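Local atomic coordinates of methyl-coenzyme M reductase subunit gamma (Methanosarcina barkeri, PDB entry 1E6Y), a protein that forms the gamma subunit of methyl-coenzyme M reductase, the nickel F430 enzyme that releases methane from methyl-coenzyme M with coenzyme B as reductant. Residues C[80-85]-C[124-129]; C[28-33]-C[137-142]; C[142-147]-C[201-206]; C[35-40]-C[129-134]. All coordinates share one frame; numbering follows the deposited sequence.

Helix 127-139 runs through three of the four contacts. Contact 1 lies where strand 121-126 passes into it, contact 4 packs helix 33-40 on its first half, and contact 2 lays the loop before helix 33-40 along its C-terminal end. Contacts 1 and 4 share Asp-129, their centres about 9 Å apart; Ile-85 CD1 of contact 1 meets Ala-134 CB of contact 4 at 3.6 Å. Contact 3, with its centre about 12 Å from that of contact 2, takes up the chain at Ile-142. Contact 1 lies nearest the active site: the side chain of Glu-124 is about 7 Å from that of the coenzyme M-binding Arg-120.

Contact 1: residues C[80-85]-C[124-129]; sequences DRVRYI and EARERD
Val-82 to Tyr-84 pair antiparallel with Glu-124 to Arg-126, two neighbouring strands of the subunit's antiparallel sheet; Arg-83 and Ala-125 form the hydrogen-bonded pair, and the short strand axes stand at 134°. Just past this pairing helix 127-139 begins, with Arg-126 as its N-cap residue. Two salt bridges tie 80-85 to its first turn. Arg-128 grips the carboxylate of Asp-80 side-on: NE meets OD1 at 2.9 Å in an almost straight bond, and NH2 reaches the syn lone pair of OD2. The backbone N of Arg-128 adds a second bond to the same OD1, from its anti side, at 3.0 Å. The Arg-128 chain starts with CG between backbone N and carbonyl carbon (chi1 80°) and bends again at chi3, curling its guanidinium back to Asp-80. Arg-81 and Glu-127 lie alongside, pointing the same way, with NH1 above the carboxylate plane 2.9 Å from OE2; the other oxygen, OE1, bridges to Arg-43. CD of Arg-83 lies over the centre of the Arg-81 guanidinium. Arg-126 sends NH1 to the backbone O of Asp-80, 2.9 Å away, while NE bonds Gly-318 O of the beta subunit, so the strand end also meets a neighbouring chain. A water 2.6 Å from Glu-127 OE2 donates to that oxygen and accepts from NE of Arg-81.

Contact 2: residues C[28-33]-C[137-142]; sequences LREISD and QMETEI
The Arg-29 guanidinium has CB of Leu-28 over one face, offset toward its rim, and at its edge the carbonyls of Met-138, in the last turn of helix 127-139, and Thr-140, just past it. NH1 takes both, O of Met-138 at 2.9 Å and O of Thr-140 at 3.0 Å, coming to each from above the carbonyl plane. The side chain leaves with CG between backbone N and carbonyl carbon (chi1 67°) and folds at chi3, which brings NH1 to the helix end. An alanine here would probably leave the carbonyls of Met-138 and Thr-140 each without this donor. The other flat group, the Glu-139 carboxylate, offers the anti lone pair of OE2 to the backbone N of Ile-31, 2.9 Å away and nearly in line. Lys-135 also bridges to OE2, a positive charge that would probably offset the nearby Glu-30 carboxylate, itself paired with Lys-27. Beyond the carboxylate, Ile-31 CG2 rests on Glu-139 CG at 3.7 Å, and its CD1 meets Met-138 CE. At the other end, CD1 of Leu-28 packs on CB of Glu-141. The Glu-139 carbonyl accepts from the backbone N of Leu-28 at 2.9 Å and, weakly, from that of Arg-29. Residues 28-31 thus run antiparallel to 138-141 and supply donors to backbone carbonyls at a helix C-terminus, a form of C-terminal capping by residues distant in sequence.

Contact 3: residues C[142-147]-C[201-206]; sequences ITDHAL and KPMSSE
Asp-144 and Met-203 lie antiparallel, side chain along side chain, the carboxylate of one beside the thioether chain of the other. OD1 of Asp-144 accepts from the backbone N of Met-203 at 2.7 Å; the N-H points straight at the oxygen and comes in on the syn side, 30° out of the carboxylate plane. The same oxygen lies 3.4 Å from CG of Met-203, whose extended chain carries SD back along Asp-144 to 4.0 Å from its CB. A chi1 of 178° sets CG of Asp-144 anti to the backbone N and carries OD1 to Met-203, leaving OD2 over its own loop. There OD2 accepts from the backbone N of Leu-147 at 2.9 Å and from that of Ala-146 well above the carboxylate plane: an Asx turn (Ala-146 N) within an Asx motif (Leu-147 N). One water donates to OD2 and to O of Met-203, and a second donates to OD1, so two oxygens hold five hydrogen bonds. An alanine in its place would probably leave the Met-203 N-H without its mate and the turn at Ala-146 and Leu-147 freer to shift. Beside this polar grip Ala-146 and Pro-202 meet CB to CB at 3.5 Å. The loop between helix 127-139 and strand 148-150 is joined in this way to the segment leading into helix 205-211, where Ser-204 is the N-cap. Ile-182 of strand 181-186 packs against both Ala-146 and Pro-202, and Leu-28 of the loop before helix 33-40 lies against Met-203.

Contact 4: residues C[35-40]-C[129-134]; sequences DLTAVL and DMEQCA
Leu-36 and Leu-40, one turn apart on helix 33-40, make the apolar part of the contact with helix 127-139. Leu-40 reaches tip to tip toward Met-130, its CD1 3.9 Å from CE, while the same methyl lies 3.8 Å from CG in the aliphatic stem of Glu-131. The Met-130 chain leaves with CG anti to the backbone N (chi1 178°) and bends at chi2 and chi3, which brings its sulfur and methyl round to the leucine. Leu-36 sets both methyls against the facing helix: CD1 rests on CB of Ala-134 at 4.0 Å, and CD2 comes 3.4 Å from the backbone O of Glu-131. Both leucines meet the Ala-134 methyl, Leu-40 CD1 at 4.3 Å from its CB. The helix segments are 105° apart in direction, their axes no nearer than 10.8 Å, so the side chains bridge a fairly wide crossing. Ile-85 of strand 82-89 continues the apolar patch, touching Leu-40, Met-130 and Ala-134.

The polar part is a single approach, OG1 of Thr-37 3.1 Å from OE2 of Glu-131. The hydroxyl's stronger partner is the backbone O of Asp-33, one turn earlier. Glu-131 has further partners: Arg-43 bridges to OE2 and the hydroxyl of Tyr-49 bonds OE1. Its chain therefore works in two ways, CG packing on leucine and the carboxylate held among polar groups. The helices are thus joined mainly by apolar packing, and the Glu-131 carboxylate, its charge probably balanced by Arg-43, gets its firm polar partners from outside the two segments.

Contact 1: residues C[80-85]-C[124-129]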
loop_
_atom_site.group_PDB
_atom_site.type_symbol
_atom_site.label_atom_id
_atom_site.label_comp_id
_atom_site.label_asym_id
_atom_site.label_seq_id
_atom_site.Cartn_x
_atom_site.Cartn_y
_atom_site.Cartn_z
ATOM N N ASP C 80 -16.014 39.679 6.896
ATOM C CA ASP C 80 -14.678 39.792 7.491
ATOM C C ASP C 80 -13.844 38.539 7.242
ATOM O O ASP C 80 -14.374 37.425 7.212
ATOM C CB ASP C 80 -14.784 39.990 9.008
ATOM C CG ASP C 80 -15.215 41.388 9.400
ATOM O OD1 ASP C 80 -15.284 41.653 10.617
ATOM O OD2 ASP C 80 -15.475 42.224 8.511
ATOM N N ARG C 81 -12.529 38.713 7.145
ATOM C CA ARG C 81 -11.630 37.579 7.338
ATOM C C ARG C 81 -11.873 36.920 8.698
ATOM O O ARG C 81 -12.312 37.575 9.657
ATOM C CB ARG C 81 -10.168 38.016 7.272
ATOM C CG ARG C 81 -9.694 38.728 6.020
ATOM C CD ARG C 81 -8.278 39.254 6.285
ATOM N NE ARG C 81 -8.314 40.251 7.355
ATOM C CZ ARG C 81 -7.241 40.790 7.932
ATOM N NH1 ARG C 81 -7.383 41.700 8.898
ATOM N NH2 ARG C 81 -6.031 40.403 7.554
ATOM N N VAL C 82 -11.585 35.626 8.785
ATOM C CA VAL C 82 -11.498 34.957 10.075
ATOM C C VAL C 82 -10.090 35.182 10.626
ATOM O O VAL C 82 -9.106 34.824 9.975
ATOM C CB VAL C 82 -11.764 33.435 9.942
ATOM C CG1 VAL C 82 -11.603 32.747 11.296
ATOM C CG2 VAL C 82 -13.168 33.196 9.396
ATOM N N ARG C 83 -9.993 35.913 11.737
ATOM C CA ARG C 83 -8.701 36.102 12.402
ATOM C C ARG C 83 -8.812 35.628 13.850
ATOM O O ARG C 83 -9.787 34.960 14.199
ATOM C CB ARG C 83 -8.224 37.540 12.347
ATOM C CG ARG C 83 -8.106 38.230 11.012
ATOM C CD ARG C 83 -7.299 37.447 9.995
ATOM N NE ARG C 83 -5.953 37.068 10.389
ATOM C CZ ARG C 83 -5.488 35.824 10.344
ATOM N NH1 ARG C 83 -4.230 35.582 10.699
ATOM N NH2 ARG C 83 -6.263 34.807 9.967
ATOM N N TYR C 84 -7.791 35.883 14.663
ATOM C CA TYR C 84 -7.665 35.172 15.933
ATOM C C TYR C 84 -7.091 35.999 17.078
ATOM O O TYR C 84 -6.420 37.007 16.860
ATOM C CB TYR C 84 -6.802 33.922 15.740
ATOM C CG TYR C 84 -5.330 34.224 15.553
ATOM C CD1 TYR C 84 -4.458 34.225 16.645
ATOM C CD2 TYR C 84 -4.834 34.631 14.315
ATOM C CE1 TYR C 84 -3.139 34.639 16.512
ATOM C CE2 TYR C 84 -3.514 35.046 14.170
ATOM C CZ TYR C 84 -2.675 35.052 15.276
ATOM O OH TYR C 84 -1.381 35.503 15.157
ATOM N N ILE C 85 -7.344 35.533 18.300
ATOM C CA ILE C 85 -6.537 35.904 19.458
ATOM C C ILE C 85 -6.124 34.629 20.186
ATOM O O ILE C 85 -6.926 33.706 20.341
ATOM C CB ILE C 85 -7.305 36.841 20.435
ATOM C CG1 ILE C 85 -6.423 37.161 21.648
ATOM C CG2 ILE C 85 -8.617 36.202 20.874
ATOM C CD1 ILE C 85 -6.862 38.379 22.430
ATOM N N GLU C 124 -10.667 31.625 16.959
ATOM C CA GLU C 124 -10.824 32.139 15.604
ATOM C C GLU C 124 -12.275 32.542 15.375
ATOM O O GLU C 124 -13.195 31.847 15.801
ATOM C CB GLU C 124 -10.423 31.081 14.575
ATOM C CG GLU C 124 -8.926 30.845 14.469
ATOM C CD GLU C 124 -8.544 30.155 13.175
ATOM O OE1 GLU C 124 -7.944 29.057 13.236
ATOM O OE2 GLU C 124 -8.856 30.702 12.092
ATOM N N ALA C 125 -12.470 33.694 14.740
ATOM C CA ALA C 125 -13.806 34.180 14.415
ATOM C C ALA C 125 -13.674 35.305 13.399
ATOM O O ALA C 125 -12.571 35.809 13.172
ATOM C CB ALA C 125 -14.509 34.682 15.680
ATOM N N ARG C 126 -14.787 35.671 12.762
ATOM C CA ARG C 126 -14.815 36.841 11.896
ATOM C C ARG C 126 -14.158 37.998 12.647
ATOM O O ARG C 126 -14.457 38.170 13.832
ATOM C CB ARG C 126 -16.267 37.152 11.530
ATOM C CG ARG C 126 -16.923 35.976 10.795
ATOM C CD ARG C 126 -16.465 35.966 9.331
ATOM N NE ARG C 126 -17.330 35.043 8.578
ATOM C CZ ARG C 126 -17.441 35.071 7.255
ATOM N NH1 ARG C 126 -16.753 35.935 6.522
ATOM N NH2 ARG C 126 -18.272 34.194 6.686
ATOM N N GLU C 127 -13.267 38.743 12.000
ATOM C CA GLU C 127 -12.374 39.636 12.729
ATOM C C GLU C 127 -13.058 40.548 13.747
ATOM O O GLU C 127 -12.613 40.623 14.892
ATOM C CB GLU C 127 -11.535 40.483 11.774
ATOM C CG GLU C 127 -10.465 41.275 12.511
ATOM C CD GLU C 127 -9.580 42.097 11.602
ATOM O OE1 GLU C 127 -8.645 42.732 12.129
ATOM O OE2 GLU C 127 -9.809 42.113 10.374
ATOM N N ARG C 128 -14.150 41.208 13.361
ATOM C CA ARG C 128 -14.817 42.122 14.299
ATOM C C ARG C 128 -15.462 41.342 15.435
ATOM O O ARG C 128 -15.487 41.834 16.571
ATOM C CB ARG C 128 -15.819 43.053 13.636
ATOM C CG ARG C 128 -17.195 42.469 13.326
ATOM C CD ARG C 128 -17.961 43.453 12.445
ATOM N NE ARG C 128 -17.249 43.652 11.187
ATOM C CZ ARG C 128 -17.419 44.667 10.368
ATOM N NH1 ARG C 128 -18.277 45.652 10.618
ATOM N NH2 ARG C 128 -16.709 44.721 9.244
ATOM N N ASP C 129 -15.979 40.142 15.162
ATOM C CA ASP C 129 -16.539 39.291 16.219
ATOM C C ASP C 129 -15.441 38.852 17.182
ATOM O O ASP C 129 -15.644 38.814 18.394
ATOM C CB ASP C 129 -17.195 38.031 15.641
ATOM C CG ASP C 129 -18.242 38.330 14.583
ATOM O OD1 ASP C 129 -18.458 37.442 13.739
ATOM O OD2 ASP C 129 -18.874 39.410 14.607
HETATM O O HOH W 1 -11.090 40.978 8.378
#

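Contact 2: residues C[28-33]-C[137-142]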
loop_
_atom_site.group_PDB
_atom_site.type_symbol
_atom_site.label_atom_id
_atom_site.label_comp_id
_atom_site.label_asym_id
_atom_site.label_seq_id
_atom_site.Cartn_x
_atom_site.Cartn_y
_atom_site.Cartn_z
ATOM N N LEU C 28 -11.288 44.128 35.267
ATOM C CA LEU C 28 -10.181 44.554 36.117
ATOM C C LEU C 28 -9.360 45.681 35.510
ATOM O O LEU C 28 -8.590 46.337 36.210
ATOM C CB LEU C 28 -9.261 43.369 36.426
ATOM C CG LEU C 28 -9.830 42.233 37.281
ATOM C CD1 LEU C 28 -8.755 41.189 37.511
ATOM C CD2 LEU C 28 -10.330 42.774 38.609
ATOM N N ARG C 29 -9.512 45.900 34.208
ATOM C CA ARG C 29 -8.670 46.859 33.509
ATOM C C ARG C 29 -9.332 47.215 32.186
ATOM O O ARG C 29 -10.335 46.625 31.779
ATOM C CB ARG C 29 -7.269 46.280 33.274
ATOM C CG ARG C 29 -7.317 45.104 32.291
ATOM C CD ARG C 29 -6.005 44.335 32.321
ATOM N NE ARG C 29 -5.884 43.405 33.426
ATOM C CZ ARG C 29 -6.456 42.222 33.570
ATOM N NH1 ARG C 29 -7.262 41.726 32.631
ATOM N NH2 ARG C 29 -6.216 41.510 34.666
ATOM N N GLU C 30 -8.776 48.237 31.544
ATOM C CA GLU C 30 -9.307 48.773 30.299
ATOM C C GLU C 30 -8.277 48.651 29.183
ATOM O O GLU C 30 -7.083 48.833 29.412
ATOM C CB GLU C 30 -9.673 50.249 30.476
ATOM C CG GLU C 30 -10.632 50.530 31.616
ATOM C CD GLU C 30 -11.888 51.234 31.151
ATOM O OE1 GLU C 30 -12.643 50.639 30.346
ATOM O OE2 GLU C 30 -12.113 52.388 31.578
ATOM N N ILE C 31 -8.750 48.351 27.978
ATOM C CA ILE C 31 -7.925 48.480 26.785
ATOM C C ILE C 31 -8.720 49.189 25.687
ATOM O O ILE C 31 -9.901 48.898 25.480
ATOM C CB ILE C 31 -7.417 47.091 26.286
ATOM C CG1 ILE C 31 -6.429 47.284 25.133
ATOM C CG2 ILE C 31 -8.583 46.205 25.860
ATOM C CD1 ILE C 31 -5.677 46.026 24.745
ATOM N N SER C 32 -8.115 50.207 25.083
ATOM C CA SER C 32 -8.777 50.963 24.024
ATOM C C SER C 32 -8.951 50.101 22.778
ATOM O O SER C 32 -8.241 49.111 22.594
ATOM C CB SER C 32 -7.971 52.217 23.679
ATOM O OG SER C 32 -6.804 51.895 22.941
ATOM N N ASP C 33 -9.885 50.492 21.916
ATOM C CA ASP C 33 -10.143 49.759 20.681
ATOM C C ASP C 33 -8.900 49.693 19.801
ATOM O O ASP C 33 -8.572 48.639 19.258
ATOM C CB ASP C 33 -11.287 50.409 19.898
ATOM C CG ASP C 33 -12.630 50.298 20.609
ATOM O OD1 ASP C 33 -13.556 51.045 20.231
ATOM O OD2 ASP C 33 -12.767 49.468 21.534
ATOM N N GLN C 137 -11.549 39.135 27.110
ATOM C CA GLN C 137 -10.426 38.344 27.601
ATOM C C GLN C 137 -9.273 39.224 28.073
ATOM O O GLN C 137 -8.603 38.899 29.049
ATOM C CB GLN C 137 -9.935 37.381 26.522
ATOM C CG GLN C 137 -10.947 36.318 26.137
ATOM C CD GLN C 137 -10.307 35.129 25.449
ATOM O OE1 GLN C 137 -9.790 34.225 26.108
ATOM N NE2 GLN C 137 -10.328 35.126 24.118
ATOM N N MET C 138 -9.105 40.378 27.431
ATOM C CA MET C 138 -8.029 41.303 27.772
ATOM C C MET C 138 -8.329 42.096 29.043
ATOM O O MET C 138 -7.418 42.403 29.814
ATOM C CB MET C 138 -7.775 42.279 26.618
ATOM C CG MET C 138 -7.189 41.649 25.359
ATOM S SD MET C 138 -5.572 40.885 25.612
ATOM C CE MET C 138 -4.496 42.327 25.571
ATOM N N GLU C 139 -9.603 42.420 29.256
ATOM C CA GLU C 139 -10.000 43.369 30.296
ATOM C C GLU C 139 -10.414 42.720 31.613
ATOM O O GLU C 139 -10.303 43.337 32.672
ATOM C CB GLU C 139 -11.142 44.258 29.795
ATOM C CG GLU C 139 -10.746 45.214 28.677
ATOM C CD GLU C 139 -11.838 46.217 28.331
ATOM O OE1 GLU C 139 -13.031 45.913 28.543
ATOM O OE2 GLU C 139 -11.502 47.309 27.831
ATOM N N THR C 140 -10.903 41.486 31.547
ATOM C CA THR C 140 -11.474 40.839 32.721
ATOM C C THR C 140 -10.500 39.903 33.427
ATOM O O THR C 140 -9.392 39.653 32.944
ATOM C CB THR C 140 -12.754 40.052 32.372
ATOM O OG1 THR C 140 -12.424 38.943 31.526
ATOM C CG2 THR C 140 -13.760 40.955 31.671
ATOM N N GLU C 141 -10.958 39.340 34.541
ATOM C CA GLU C 141 -10.120 38.543 35.426
ATOM C C GLU C 141 -9.625 37.244 34.794
ATOM O O GLU C 141 -8.708 36.613 35.322
ATOM C CB GLU C 141 -10.883 38.223 36.714
ATOM C CG GLU C 141 -12.129 37.380 36.498
ATOM C CD GLU C 141 -12.824 37.021 37.792
ATOM O OE1 GLU C 141 -14.009 37.374 37.948
ATOM O OE2 GLU C 141 -12.189 36.379 38.653
ATOM N N ILE C 142 -10.221 36.849 33.670
ATOM C CA ILE C 142 -9.813 35.627 32.978
ATOM C C ILE C 142 -8.345 35.707 32.544
ATOM O O ILE C 142 -7.675 34.684 32.414
ATOM C CB ILE C 142 -10.723 35.338 31.746
ATOM C CG1 ILE C 142 -10.474 33.915 31.227
ATOM C CG2 ILE C 142 -10.472 36.357 30.643
ATOM C CD1 ILE C 142 -11.599 33.362 30.374
#

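Contact 3: residues C[142-147]-C[201-206]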
loop_
_atom_site.group_PDB
_atom_site.type_symbol
_atom_site.label_atom_id
_atom_site.label_comp_id
_atom_site.label_asym_id
_atom_site.label_seq_id
_atom_site.Cartn_x
_atom_site.Cartn_y
_atom_site.Cartn_z
ATOM N N ILE C 142 -10.221 36.849 33.670
ATOM C CA ILE C 142 -9.813 35.627 32.978
ATOM C C ILE C 142 -8.345 35.707 32.544
ATOM O O ILE C 142 -7.675 34.684 32.414
ATOM C CB ILE C 142 -10.723 35.338 31.746
ATOM C CG1 ILE C 142 -10.474 33.915 31.227
ATOM C CG2 ILE C 142 -10.472 36.357 30.643
ATOM C CD1 ILE C 142 -11.599 33.362 30.374
ATOM N N THR C 143 -7.821 36.924 32.444
ATOM C CA THR C 143 -6.416 37.115 32.108
ATOM C C THR C 143 -5.678 37.948 33.152
ATOM O O THR C 143 -6.119 39.043 33.513
ATOM C CB THR C 143 -6.253 37.799 30.736
ATOM O OG1 THR C 143 -6.927 37.031 29.732
ATOM C CG2 THR C 143 -4.782 37.907 30.367
ATOM N N ASP C 144 -4.611 37.375 33.702
ATOM C CA ASP C 144 -3.559 38.177 34.312
ATOM C C ASP C 144 -2.426 38.306 33.307
ATOM O O ASP C 144 -1.927 37.304 32.798
ATOM C CB ASP C 144 -3.031 37.519 35.582
ATOM C CG ASP C 144 -1.894 38.308 36.205
ATOM O OD1 ASP C 144 -2.167 39.383 36.776
ATOM O OD2 ASP C 144 -0.724 37.911 36.034
ATOM N N HIS C 145 -1.980 39.534 33.068
ATOM C CA HIS C 145 -1.044 39.788 31.984
ATOM C C HIS C 145 0.425 39.581 32.338
ATOM O O HIS C 145 1.293 39.720 31.479
ATOM C CB HIS C 145 -1.270 41.188 31.415
ATOM C CG HIS C 145 -2.537 41.310 30.633
ATOM N ND1 HIS C 145 -2.697 40.744 29.385
ATOM C CD2 HIS C 145 -3.730 41.869 30.950
ATOM C CE1 HIS C 145 -3.935 40.948 28.969
ATOM N NE2 HIS C 145 -4.583 41.624 29.899
ATOM N N ALA C 146 0.695 39.191 33.579
ATOM C CA ALA C 146 2.018 38.701 33.951
ATOM C C ALA C 146 2.077 37.191 33.741
ATOM O O ALA C 146 2.998 36.678 33.102
ATOM C CB ALA C 146 2.325 39.037 35.406
ATOM N N LEU C 147 1.060 36.495 34.245
ATOM C CA LEU C 147 1.007 35.038 34.189
ATOM C C LEU C 147 0.536 34.517 32.833
ATOM O O LEU C 147 0.696 33.334 32.531
ATOM C CB LEU C 147 0.097 34.501 35.297
ATOM C CG LEU C 147 0.625 34.695 36.721
ATOM C CD1 LEU C 147 -0.464 34.370 37.718
ATOM C CD2 LEU C 147 1.840 33.811 36.947
ATOM N N LYS C 201 -1.398 46.658 36.265
ATOM C CA LYS C 201 -0.616 45.987 37.294
ATOM C C LYS C 201 -1.038 44.531 37.436
ATOM O O LYS C 201 -2.229 44.214 37.406
ATOM C CB LYS C 201 -0.767 46.712 38.635
ATOM C CG LYS C 201 -0.274 48.148 38.590
ATOM C CD LYS C 201 -0.081 48.748 39.976
ATOM C CE LYS C 201 0.796 50.002 39.913
ATOM N NZ LYS C 201 0.447 50.903 38.771
ATOM N N PRO C 202 -0.059 43.619 37.518
ATOM C CA PRO C 202 -0.330 42.190 37.699
ATOM C C PRO C 202 -0.970 41.869 39.046
ATOM O O PRO C 202 -0.822 42.617 40.016
ATOM C CB PRO C 202 1.050 41.543 37.562
ATOM C CG PRO C 202 2.006 42.627 37.917
ATOM C CD PRO C 202 1.385 43.882 37.378
ATOM N N MET C 203 -1.685 40.751 39.095
ATOM C CA MET C 203 -2.194 40.220 40.351
ATOM C C MET C 203 -1.021 39.768 41.203
ATOM O O MET C 203 -0.007 39.306 40.681
ATOM C CB MET C 203 -3.104 39.018 40.094
ATOM C CG MET C 203 -4.371 39.331 39.328
ATOM S SD MET C 203 -5.260 37.816 38.920
ATOM C CE MET C 203 -6.506 38.457 37.790
ATOM N N SER C 204 -1.172 39.879 42.518
ATOM C CA SER C 204 -0.243 39.237 43.436
ATOM C C SER C 204 -0.398 37.724 43.291
ATOM O O SER C 204 -1.413 37.240 42.784
ATOM C CB SER C 204 -0.547 39.654 44.874
ATOM O OG SER C 204 -1.847 39.240 45.256
ATOM N N SER C 205 0.613 36.980 43.722
ATOM C CA SER C 205 0.545 35.525 43.713
ATOM C C SER C 205 -0.648 35.051 44.541
ATOM O O SER C 205 -1.313 34.077 44.189
ATOM C CB SER C 205 1.838 34.943 44.279
ATOM O OG SER C 205 2.960 35.429 43.564
ATOM N N GLU C 206 -0.986 35.835 45.563
ATOM C CA GLU C 206 -2.095 35.531 46.457
ATOM C C GLU C 206 -3.432 35.660 45.733
ATOM O O GLU C 206 -4.285 34.774 45.837
ATOM C CB GLU C 206 -2.069 36.472 47.669
ATOM C CG GLU C 206 -0.856 36.311 48.593
ATOM C CD GLU C 206 0.479 36.659 47.932
ATOM O OE1 GLU C 206 1.457 35.911 48.154
ATOM O OE2 GLU C 206 0.557 37.667 47.194
HETATM O O HOH W 2 0.370 37.846 38.465
HETATM O O HOH W 3 -4.178 41.454 36.712
#

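Contact 4: residues C[35-40]-C[129-134]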
loop_
_atom_site.group_PDB
_atom_site.type_symbol
_atom_site.label_atom_id
_atom_site.label_comp_id
_atom_site.label_asym_id
_atom_site.label_seq_id
_atom_site.Cartn_x
_atom_site.Cartn_y
_atom_site.Cartn_z
ATOM N N ASP C 35 -5.684 50.054 20.736
ATOM C CA ASP C 35 -4.635 49.262 21.373
ATOM C C ASP C 35 -4.901 47.770 21.237
ATOM O O ASP C 35 -3.972 46.988 21.045
ATOM C CB ASP C 35 -4.505 49.626 22.856
ATOM C CG ASP C 35 -3.628 50.844 23.086
ATOM O OD1 ASP C 35 -3.005 51.338 22.120
ATOM O OD2 ASP C 35 -3.552 51.298 24.245
ATOM N N LEU C 36 -6.171 47.385 21.336
ATOM C CA LEU C 36 -6.576 46.000 21.110
ATOM C C LEU C 36 -6.260 45.573 19.677
ATOM O O LEU C 36 -5.680 44.513 19.450
ATOM C CB LEU C 36 -8.074 45.834 21.383
ATOM C CG LEU C 36 -8.649 44.423 21.210
ATOM C CD1 LEU C 36 -8.024 43.467 22.216
ATOM C CD2 LEU C 36 -10.154 44.471 21.382
ATOM N N THR C 37 -6.605 46.426 18.716
ATOM C CA THR C 37 -6.302 46.170 17.313
ATOM C C THR C 37 -4.795 46.086 17.082
ATOM O O THR C 37 -4.330 45.263 16.296
ATOM C CB THR C 37 -6.902 47.268 16.414
ATOM O OG1 THR C 37 -8.326 47.266 16.555
ATOM C CG2 THR C 37 -6.550 47.030 14.950
ATOM N N ALA C 38 -4.040 46.891 17.827
ATOM C CA ALA C 38 -2.586 46.921 17.705
ATOM C C ALA C 38 -1.945 45.620 18.172
ATOM O O ALA C 38 -1.104 45.058 17.473
ATOM C CB ALA C 38 -2.021 48.094 18.492
ATOM N N VAL C 39 -2.359 45.126 19.336
ATOM C CA VAL C 39 -1.778 43.902 19.887
ATOM C C VAL C 39 -2.168 42.659 19.082
ATOM O O VAL C 39 -1.404 41.697 19.005
ATOM C CB VAL C 39 -2.171 43.690 21.375
ATOM C CG1 VAL C 39 -1.761 44.896 22.203
ATOM C CG2 VAL C 39 -3.660 43.439 21.505
ATOM N N LEU C 40 -3.335 42.705 18.442
ATOM C CA LEU C 40 -3.808 41.585 17.632
ATOM C C LEU C 40 -3.054 41.487 16.303
ATOM O O LEU C 40 -2.803 40.386 15.803
ATOM C CB LEU C 40 -5.313 41.714 17.384
ATOM C CG LEU C 40 -6.193 41.521 18.623
ATOM C CD1 LEU C 40 -7.633 41.862 18.295
ATOM C CD2 LEU C 40 -6.078 40.090 19.121
ATOM N N ASP C 129 -15.979 40.142 15.162
ATOM C CA ASP C 129 -16.539 39.291 16.219
ATOM C C ASP C 129 -15.441 38.852 17.182
ATOM O O ASP C 129 -15.644 38.814 18.394
ATOM C CB ASP C 129 -17.195 38.031 15.641
ATOM C CG ASP C 129 -18.242 38.330 14.583
ATOM O OD1 ASP C 129 -18.458 37.442 13.739
ATOM O OD2 ASP C 129 -18.874 39.410 14.607
ATOM N N MET C 130 -14.303 38.456 16.621
ATOM C CA MET C 130 -13.147 38.041 17.404
ATOM C C MET C 130 -12.686 39.156 18.349
ATOM O O MET C 130 -12.399 38.900 19.519
ATOM C CB MET C 130 -12.010 37.623 16.461
ATOM C CG MET C 130 -10.723 37.199 17.154
ATOM S SD MET C 130 -9.690 38.611 17.603
ATOM C CE MET C 130 -9.267 39.243 15.976
ATOM N N GLU C 131 -12.715 40.399 17.867
ATOM C CA GLU C 131 -12.279 41.545 18.668
ATOM C C GLU C 131 -13.170 41.787 19.886
ATOM O O GLU C 131 -12.686 42.208 20.940
ATOM C CB GLU C 131 -12.217 42.813 17.812
ATOM C CG GLU C 131 -11.046 42.841 16.844
ATOM C CD GLU C 131 -10.658 44.249 16.416
ATOM O OE1 GLU C 131 -11.539 45.133 16.376
ATOM O OE2 GLU C 131 -9.468 44.470 16.110
ATOM N N GLN C 132 -14.459 41.484 19.752
ATOM C CA GLN C 132 -15.386 41.576 20.879
ATOM C C GLN C 132 -14.999 40.587 21.972
ATOM O O GLN C 132 -14.985 40.925 23.157
ATOM C CB GLN C 132 -16.813 41.275 20.424
ATOM C CG GLN C 132 -17.528 42.436 19.766
ATOM C CD GLN C 132 -19.033 42.238 19.736
ATOM O OE1 GLN C 132 -19.533 41.134 19.975
ATOM N NE2 GLN C 132 -19.767 43.315 19.476
ATOM N N CYS C 133 -14.727 39.351 21.565
ATOM C CA CYS C 133 -14.310 38.301 22.486
ATOM C C CYS C 133 -12.944 38.622 23.087
ATOM O O CYS C 133 -12.739 38.487 24.300
ATOM C CB CYS C 133 -14.253 36.957 21.753
ATOM S SG CYS C 133 -13.730 35.588 22.792
ATOM N N ALA C 134 -12.035 39.088 22.232
ATOM C CA ALA C 134 -10.690 39.480 22.641
ATOM C C ALA C 134 -10.712 40.553 23.728
ATOM O O ALA C 134 -9.976 40.461 24.710
ATOM C CB ALA C 134 -9.910 39.978 21.434
#